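Local atomic coordinates of ubiquitin-conjugating enzyme E2-21 kDa (Pichia angusta, PDB entry 5NL8), a protein that catalyses the attachment of ubiquitin to other proteins as a ubiquitin-conjugating E2 enzyme (peroxin-4) and is probably needed for peroxisome biogenesis. Residues K19-T22 / P27-D30; P78-V83 / D123-K128; P149-P154 / L162-D167. All coordinates share one frame; numbering follows the deposited sequence.

Overall arrangement
All three contacts lie within the ubiquitin-conjugating (UBC) fold and follow one another along the chain. Contacts 1 and 3 are surface contacts in which a stretch of loop packs on the last turn of a helix. Contact 2 is partly buried. It joins the edge strand of the four-stranded sheet to the short helix after the predicted active-site cysteine. No hydrogen bond crosses any of them. Contact 3 is carbon packing, contact 2 adds one methyl near a carbonyl, and contact 1 adds a histidine edge near a helix-end carbonyl. Contacts 2 and 3 touch through Ile124 with Glu150 and Asp123 with Ser153. Contact 1 stays about 14 Å from contact 2, nearest atoms.

Contact 1. Residues K19-T22 / P27-D30; sequences KELT and PIHD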
loop_
_atom_site.group_PDB
_atom_site.type_symbol
_atom_site.label_atom_id
_atom_site.label_comp_id
_atom_site.label_asym_id
_atom_site.label_seq_id
_atom_site.Cartn_x
_atom_site.Cartn_y
_atom_site.Cartn_z
ATOM N N LYS A 19 -1.521 3.001 -18.918
ATOM C CA LYS A 19 -2.161 2.349 -20.058
ATOM C C LYS A 19 -3.056 1.203 -19.600
ATOM O O LYS A 19 -4.204 1.085 -20.031
ATOM C CB LYS A 19 -1.103 1.839 -21.042
ATOM C CG LYS A 19 -1.480 0.561 -21.789
ATOM C CD LYS A 19 -2.523 0.803 -22.873
ATOM C CE LYS A 19 -2.801 -0.472 -23.658
ATOM N NZ LYS A 19 -4.259 -0.751 -23.786
ATOM N N GLU A 20 -2.519 0.365 -18.721
ATOM C CA GLU A 20 -3.249 -0.785 -18.214
ATOM C C GLU A 20 -4.431 -0.352 -17.357
ATOM O O GLU A 20 -5.456 -1.029 -17.318
ATOM C CB GLU A 20 -2.317 -1.693 -17.409
ATOM C CG GLU A 20 -1.095 -2.164 -18.183
ATOM C CD GLU A 20 -1.425 -3.230 -19.212
ATOM O OE1 GLU A 20 -2.166 -4.179 -18.872
ATOM O OE2 GLU A 20 -0.947 -3.120 -20.362
ATOM N N LEU A 21 -4.290 0.782 -16.680
ATOM C CA LEU A 21 -5.336 1.251 -15.774
ATOM C C LEU A 21 -6.593 1.784 -16.476
ATOM O O LEU A 21 -7.705 1.466 -16.073
ATOM C CB LEU A 21 -4.779 2.328 -14.843
ATOM C CG LEU A 21 -4.034 1.823 -13.604
ATOM C CD1 LEU A 21 -3.478 2.993 -12.808
ATOM C CD2 LEU A 21 -4.941 0.958 -12.736
ATOM N N THR A 22 -6.419 2.600 -17.508
ATOM C CA THR A 22 -7.553 3.229 -18.181
ATOM C C THR A 22 -8.201 2.295 -19.180
ATOM O O THR A 22 -8.172 2.562 -20.388
ATOM C CB THR A 22 -7.130 4.503 -18.925
ATOM O OG1 THR A 22 -5.929 4.237 -19.659
ATOM C CG2 THR A 22 -6.867 5.646 -17.951
ATOM N N PRO A 27 -5.229 -7.335 -17.166
ATOM C CA PRO A 27 -5.090 -8.157 -15.956
ATOM C C PRO A 27 -4.809 -7.347 -14.683
ATOM O O PRO A 27 -5.177 -7.789 -13.588
ATOM C CB PRO A 27 -3.910 -9.068 -16.295
ATOM C CG PRO A 27 -3.914 -9.143 -17.785
ATOM C CD PRO A 27 -4.317 -7.772 -18.238
ATOM N N ILE A 28 -4.203 -6.170 -14.835
ATOM C CA ILE A 28 -3.778 -5.351 -13.699
ATOM C C ILE A 28 -4.899 -5.052 -12.690
ATOM O O ILE A 28 -4.628 -4.812 -11.513
ATOM C CB ILE A 28 -3.169 -4.003 -14.174
ATOM C CG1 ILE A 28 -2.288 -3.399 -13.075
ATOM C CG2 ILE A 28 -4.261 -3.019 -14.597
ATOM C CD1 ILE A 28 -1.585 -2.123 -13.473
ATOM N N HIS A 29 -6.150 -5.092 -13.138
ATOM C CA HIS A 29 -7.276 -4.768 -12.263
ATOM C C HIS A 29 -7.493 -5.807 -11.166
ATOM O O HIS A 29 -8.097 -5.509 -10.130
ATOM C CB HIS A 29 -8.558 -4.604 -13.078
ATOM C CG HIS A 29 -8.608 -3.338 -13.868
ATOM N ND1 HIS A 29 -7.719 -2.300 -13.670
ATOM C CD2 HIS A 29 -9.442 -2.934 -14.852
ATOM C CE1 HIS A 29 -8.002 -1.319 -14.501
ATOM N NE2 HIS A 29 -9.046 -1.675 -15.232
ATOM N N ASP A 30 -6.997 -7.021 -11.386
ATOM C CA ASP A 30 -7.157 -8.063 -10.384
ATOM C C ASP A 30 -5.893 -8.220 -9.539
ATOM O O ASP A 30 -5.838 -9.069 -8.643
ATOM C CB ASP A 30 -7.529 -9.390 -11.040
ATOM C CG ASP A 30 -8.755 -9.282 -11.933
ATOM O OD1 ASP A 30 -9.780 -8.755 -11.461
ATOM O OD2 ASP A 30 -8.707 -9.745 -13.096
#
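Pro27, Ile28 and His29 fold back on Glu20 and Leu21. This is the end of the N-terminal helix of the UBC fold, helix 6-21, packed against the loop that leads into strand 33-38. The loop reverses over only four intervening residues. Pro27 comes first and lies at the margin. Its CD is 4.2 Å from Glu20 OE1, a loose contact beside the bent glutamate chain. Asp30 N donates to Pro27 O at 3.0 Å, which closes a beta turn over Pro27-Asp30.

Ile28 follows. It is buried and supplies most of the apolar packing from this side. Its CG2 methyl is 3.7 Å from Glu20 CB, and CD1 reaches the same CB at 4.0 Å. Two branches of the isoleucine thus touch one methylene of the glutamate. The first torsion, chi1 -159°, puts CG1 anti to the backbone N and CG2 between N and the carbonyl carbon. CG2 is the branch that also approaches Glu20 O, at 3.6 Å, and it lies loosely near Leu21 CD2. The Glu20 carbonyl oxygen has a polar partner in the Ser26 hydroxyl, so the loop just before Pro27 also meets the helix end.

His29 is the last residue of the loop to reach the helix. Its ring swings back to the helix, with CG anti to the carbonyl carbon (chi1 -74°). NE2 is hydrogen-bonded to Glu23 O, just past the helix end, which helps to fix the rotation of the ring. The carbonyl of Leu21, in the last helical turn, meets the ring at its edge and in its plane: CE1 of His29 is 3.2 Å from Leu21 O.

Contact 2. Residues P78-V83 / D123-K128; sequences PKIKFV and DILQQK
This is a small apolar contact between an edge strand and a short helix, made by Pro78 and Ile80 against Leu125. Strand 79-82 is the last of the four-stranded antiparallel sheet of the UBC fold. Helix 122-126 starts right after Cys121, the predicted thioester-forming cysteine. The Leu125 side chain is about 9 Å from that of Cys121.

One methyl does nearly all the touching. Leu125 CD1 is 4.0 Å from Ile80 CD1. The two terminal methyls meet, and the side chains cross at about a right angle, with slight overlap. The same Leu125 CD1 sits 3.5 Å from the carbonyl oxygen Pro78 O. This is a van der Waals contact. The proline ring itself is farther away, with Pro78 CD 4.5 Å from Leu125 CD1.

Ile80 extends CD1 on a straight chain, chi2 -179°, which carries the methyl out to the leucine. Pro78 ends the YPxxPP stretch that leads into this strand in many E2 enzymes.

Ile80 and Phe82 also pack on Ile142 of helix 135-147, and Ile124 packs on Leu145 of the same helix. Pro78 also touches Ile67 of strand 62-68, the neighbour of strand 79-82 in the sheet. Leu125 therefore links helix 122-126 to the sheet edge, next to the longer helix that both sides share.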
loop_
_atom_site.group_PDB
_atom_site.type_symbol
_atom_site.label_atom_id
_atom_site.label_comp_id
_atom_site.label_asym_id
_atom_site.label_seq_id
_atom_site.Cartn_x
_atom_site.Cartn_y
_atom_site.Cartn_z
ATOM N N PRO A 78 12.604 0.767 -4.195
ATOM C CA PRO A 78 11.931 1.948 -3.641
ATOM C C PRO A 78 11.632 1.768 -2.160
ATOM O O PRO A 78 11.441 0.636 -1.716
ATOM C CB PRO A 78 10.628 2.030 -4.445
ATOM C CG PRO A 78 10.842 1.159 -5.647
ATOM C CD PRO A 78 11.784 0.088 -5.212
ATOM N N LYS A 79 11.602 2.863 -1.409
ATOM C CA LYS A 79 11.129 2.821 -0.031
ATOM C C LYS A 79 9.647 3.163 -0.036
ATOM O O LYS A 79 9.235 4.146 -0.642
ATOM C CB LYS A 79 11.912 3.788 0.861
ATOM C CG LYS A 79 13.336 3.343 1.157
ATOM C CD LYS A 79 14.047 4.330 2.072
ATOM C CE LYS A 79 15.531 4.014 2.180
ATOM N NZ LYS A 79 16.306 5.168 2.719
ATOM N N ILE A 80 8.838 2.343 0.622
ATOM C CA ILE A 80 7.396 2.503 0.521
ATOM C C ILE A 80 6.743 2.523 1.895
ATOM O O ILE A 80 7.131 1.768 2.786
ATOM C CB ILE A 80 6.788 1.380 -0.351
ATOM C CG1 ILE A 80 7.426 1.414 -1.742
ATOM C CG2 ILE A 80 5.280 1.515 -0.444
ATOM C CD1 ILE A 80 6.897 0.390 -2.711
ATOM N N LYS A 81 5.764 3.407 2.071
ATOM C CA LYS A 81 5.025 3.459 3.326
ATOM C C LYS A 81 3.532 3.661 3.091
ATOM O O LYS A 81 3.127 4.241 2.086
ATOM C CB LYS A 81 5.563 4.577 4.229
ATOM C CG LYS A 81 5.203 5.988 3.768
ATOM C CD LYS A 81 5.617 7.042 4.793
ATOM C CE LYS A 81 5.151 8.432 4.376
ATOM N NZ LYS A 81 5.595 9.491 5.327
ATOM N N PHE A 82 2.717 3.170 4.024
ATOM C CA PHE A 82 1.291 3.472 4.030
ATOM C C PHE A 82 1.043 4.883 4.553
ATOM O O PHE A 82 1.743 5.355 5.452
ATOM C CB PHE A 82 0.520 2.461 4.885
ATOM C CG PHE A 82 0.326 1.131 4.223
ATOM C CD1 PHE A 82 1.295 0.144 4.321
ATOM C CD2 PHE A 82 -0.824 0.867 3.498
ATOM C CE1 PHE A 82 1.118 -1.084 3.705
ATOM C CE2 PHE A 82 -1.004 -0.356 2.876
ATOM C CZ PHE A 82 -0.032 -1.333 2.981
ATOM N N VAL A 83 0.046 5.553 3.987
ATOM C CA VAL A 83 -0.367 6.865 4.473
ATOM C C VAL A 83 -1.259 6.708 5.703
ATOM O O VAL A 83 -2.396 6.248 5.606
ATOM C CB VAL A 83 -1.118 7.663 3.394
ATOM C CG1 VAL A 83 -1.631 8.979 3.965
ATOM C CG2 VAL A 83 -0.217 7.908 2.186
ATOM N N ASP A 123 12.957 -5.242 4.841
ATOM C CA ASP A 123 13.224 -6.651 4.559
ATOM C C ASP A 123 12.403 -7.161 3.383
ATOM O O ASP A 123 12.927 -7.838 2.501
ATOM C CB ASP A 123 12.931 -7.513 5.791
ATOM C CG ASP A 123 13.953 -7.328 6.895
ATOM O OD1 ASP A 123 14.660 -6.299 6.890
ATOM O OD2 ASP A 123 14.040 -8.211 7.775
ATOM N N ILE A 124 11.117 -6.823 3.381
ATOM C CA ILE A 124 10.174 -7.341 2.393
ATOM C C ILE A 124 10.668 -7.128 0.963
ATOM O O ILE A 124 10.716 -8.071 0.172
ATOM C CB ILE A 124 8.773 -6.697 2.554
ATOM C CG1 ILE A 124 8.025 -7.316 3.739
ATOM C CG2 ILE A 124 7.942 -6.891 1.294
ATOM C CD1 ILE A 124 8.428 -6.784 5.092
ATOM N N LEU A 125 11.065 -5.901 0.643
ATOM C CA LEU A 125 11.517 -5.596 -0.708
ATOM C C LEU A 125 12.990 -5.924 -0.924
ATOM O O LEU A 125 13.368 -6.357 -2.011
ATOM C CB LEU A 125 11.257 -4.126 -1.044
ATOM C CG LEU A 125 9.839 -3.827 -1.537
ATOM C CD1 LEU A 125 9.743 -2.418 -2.092
ATOM C CD2 LEU A 125 9.410 -4.845 -2.580
ATOM N N GLN A 126 13.820 -5.725 0.099
ATOM C CA GLN A 126 15.251 -5.980 -0.053
ATOM C C GLN A 126 15.538 -7.438 -0.415
ATOM O O GLN A 126 16.461 -7.727 -1.178
ATOM C CB GLN A 126 16.011 -5.601 1.219
ATOM C CG GLN A 126 16.801 -4.300 1.107
ATOM C CD GLN A 126 17.764 -4.291 -0.071
ATOM O OE1 GLN A 126 17.858 -3.304 -0.801
ATOM N NE2 GLN A 126 18.487 -5.389 -0.257
ATOM N N GLN A 127 14.734 -8.351 0.120
ATOM C CA GLN A 127 14.944 -9.772 -0.120
ATOM C C GLN A 127 14.462 -10.205 -1.502
ATOM O O GLN A 127 14.927 -11.207 -2.040
ATOM C CB GLN A 127 14.244 -10.605 0.956
ATOM C CG GLN A 127 14.748 -10.348 2.366
ATOM C CD GLN A 127 16.260 -10.386 2.466
ATOM O OE1 GLN A 127 16.901 -9.374 2.752
ATOM N NE2 GLN A 127 16.839 -11.558 2.233
ATOM N N LYS A 128 13.534 -9.449 -2.080
ATOM C CA LYS A 128 12.946 -9.833 -3.360
ATOM C C LYS A 128 13.501 -9.052 -4.553
ATOM O O LYS A 128 13.628 -9.599 -5.646
ATOM C CB LYS A 128 11.423 -9.667 -3.315
ATOM C CG LYS A 128 10.688 -10.783 -2.585
ATOM C CD LYS A 128 9.322 -11.052 -3.210
ATOM C CE LYS A 128 9.450 -11.912 -4.465
ATOM N NZ LYS A 128 8.130 -12.354 -5.002
#

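Contact 3. Residues P149-P154 / L162-D167; sequences PEPLSP and LLKCDD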
loop_
_atom_site.group_PDB
_atom_site.type_symbol
_atom_site.label_atom_id
_atom_site.label_comp_id
_atom_site.label_asym_id
_atom_site.label_seq_id
_atom_site.Cartn_x
_atom_site.Cartn_y
_atom_site.Cartn_z
ATOM N N PRO A 149 1.547 -12.105 5.369
ATOM C CA PRO A 149 2.497 -11.485 6.297
ATOM C C PRO A 149 3.616 -12.446 6.678
ATOM O O PRO A 149 3.412 -13.659 6.652
ATOM C CB PRO A 149 1.635 -11.145 7.520
ATOM C CG PRO A 149 0.211 -11.249 7.048
ATOM C CD PRO A 149 0.221 -12.287 5.980
ATOM N N GLU A 150 4.784 -11.910 7.014
ATOM C CA GLU A 150 5.858 -12.732 7.555
ATOM C C GLU A 150 6.194 -12.304 8.979
ATOM O O GLU A 150 6.778 -11.239 9.196
ATOM C CB GLU A 150 7.106 -12.665 6.669
ATOM C CG GLU A 150 7.443 -11.286 6.136
ATOM C CD GLU A 150 7.252 -11.190 4.638
ATOM O OE1 GLU A 150 8.199 -10.767 3.939
ATOM O OE2 GLU A 150 6.153 -11.538 4.158
ATOM N N PRO A 151 5.821 -13.139 9.961
ATOM C CA PRO A 151 6.083 -12.866 11.380
ATOM C C PRO A 151 7.573 -12.878 11.728
ATOM O O PRO A 151 7.926 -12.688 12.889
ATOM C CB PRO A 151 5.345 -14.001 12.099
ATOM C CG PRO A 151 5.233 -15.089 11.082
ATOM C CD PRO A 151 5.069 -14.390 9.768
ATOM N N LEU A 152 8.429 -13.095 10.733
ATOM C CA LEU A 152 9.873 -13.043 10.931
ATOM C C LEU A 152 10.362 -11.616 11.173
ATOM O O LEU A 152 11.238 -11.388 12.008
ATOM C CB LEU A 152 10.602 -13.643 9.725
ATOM C CG LEU A 152 10.673 -15.170 9.623
ATOM C CD1 LEU A 152 11.828 -15.598 8.727
ATOM C CD2 LEU A 152 10.799 -15.805 11.001
ATOM N N SER A 153 9.798 -10.656 10.445
ATOM C CA SER A 153 10.230 -9.262 10.548
ATOM C C SER A 153 9.087 -8.310 10.918
ATOM O O SER A 153 8.600 -7.559 10.071
ATOM C CB SER A 153 10.874 -8.819 9.232
ATOM O OG SER A 153 10.189 -9.368 8.118
ATOM N N PRO A 154 8.673 -8.323 12.195
ATOM C CA PRO A 154 7.507 -7.563 12.660
ATOM C C PRO A 154 7.798 -6.106 13.029
ATOM O O PRO A 154 8.840 -5.803 13.612
ATOM C CB PRO A 154 7.076 -8.341 13.900
ATOM C CG PRO A 154 8.364 -8.846 14.462
ATOM C CD PRO A 154 9.267 -9.126 13.282
ATOM N N LEU A 162 -0.648 -12.339 17.219
ATOM C CA LEU A 162 -1.971 -12.874 16.923
ATOM C C LEU A 162 -1.846 -13.914 15.824
ATOM O O LEU A 162 -2.439 -14.991 15.899
ATOM C CB LEU A 162 -2.937 -11.764 16.500
ATOM C CG LEU A 162 -3.681 -11.031 17.618
ATOM C CD1 LEU A 162 -4.483 -9.887 17.040
ATOM C CD2 LEU A 162 -4.580 -11.983 18.394
ATOM N N LEU A 163 -1.045 -13.591 14.814
ATOM C CA LEU A 163 -0.821 -14.504 13.704
ATOM C C LEU A 163 -0.012 -15.726 14.147
ATOM O O LEU A 163 -0.274 -16.845 13.709
ATOM C CB LEU A 163 -0.113 -13.776 12.560
ATOM C CG LEU A 163 -0.114 -14.476 11.202
ATOM C CD1 LEU A 163 -1.484 -14.361 10.554
ATOM C CD2 LEU A 163 0.958 -13.889 10.301
ATOM N N LYS A 164 0.961 -15.509 15.025
ATOM C CA LYS A 164 1.820 -16.592 15.503
ATOM C C LYS A 164 1.064 -17.569 16.403
ATOM O O LYS A 164 1.436 -18.737 16.511
ATOM C CB LYS A 164 3.032 -16.019 16.243
ATOM C CG LYS A 164 4.278 -15.882 15.375
ATOM C CD LYS A 164 5.308 -14.961 16.010
ATOM C CE LYS A 164 5.643 -15.387 17.428
ATOM N NZ LYS A 164 6.457 -14.357 18.132
ATOM N N CYS A 165 0.006 -17.085 17.048
ATOM C CA CYS A 165 -0.849 -17.932 17.876
ATOM C C CYS A 165 -2.020 -18.467 17.069
ATOM O O CYS A 165 -2.904 -19.127 17.612
ATOM C CB CYS A 165 -1.374 -17.164 19.089
ATOM S SG CYS A 165 -0.104 -16.536 20.195
ATOM N N ASP A 166 -2.017 -18.158 15.775
ATOM C CA ASP A 166 -3.083 -18.550 14.856
ATOM C C ASP A 166 -4.472 -18.188 15.389
ATOM O O ASP A 166 -5.404 -18.988 15.319
ATOM C CB ASP A 166 -3.002 -20.049 14.557
ATOM C CG ASP A 166 -3.547 -20.399 13.185
ATOM O OD1 ASP A 166 -2.859 -20.109 12.180
ATOM O OD2 ASP A 166 -4.657 -20.966 13.109
ATOM N N ASP A 167 -4.593 -16.979 15.930
ATOM C CA ASP A 167 -5.885 -16.444 16.345
ATOM C C ASP A 167 -6.480 -15.612 15.208
ATOM O O ASP A 167 -6.422 -14.384 15.223
ATOM C CB ASP A 167 -5.741 -15.599 17.615
ATOM C CG ASP A 167 -7.066 -15.383 18.329
ATOM O OD1 ASP A 167 -8.128 -15.489 17.679
ATOM O OD2 ASP A 167 -7.045 -15.106 19.547
#
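Leu163 lays its CD2 methyl against two proline rings, Pro149 and Pro151. CD2 is 4.0 Å from Pro149 CB and 4.2 Å from Pro151 CD. The side chains of Leu163 and Pro151 cross at about a right angle. With chi1 -165°, CG of Leu163 stands anti to the backbone N, and the branch is directed to the loop.

Lys164 adds a smaller share with its aliphatic stem. Its CG is 3.9 Å from Pro151 CB, and its CD approaches the same carbon at 4.0 Å. The chain bends at chi3 (53°). Its amino group, NZ, is hydrogen-bonded to Asn161 OD1, one turn back on the same helix. The stem can thus cover the proline while the charge is held along the helix.

Helix 157-164, which carries both side chains, ends just after them in a Schellman motif, with Asp166 at positive phi and its N donating to Leu163 O at 3.0 Å.

Pro149 also packs on His110, Pro111 and Asn112, the HPN motif of E2 enzymes, and on Tyr171 of helix 168-181. Asn112 ND2 binds the carbonyls of Glu150 and Ser153. The loop 149-154 thus contacts helix 157-164, helix 168-181 (through Pro149) and helix 122-126 (through Glu150 and Ser153), which follows the predicted active-site Cys121.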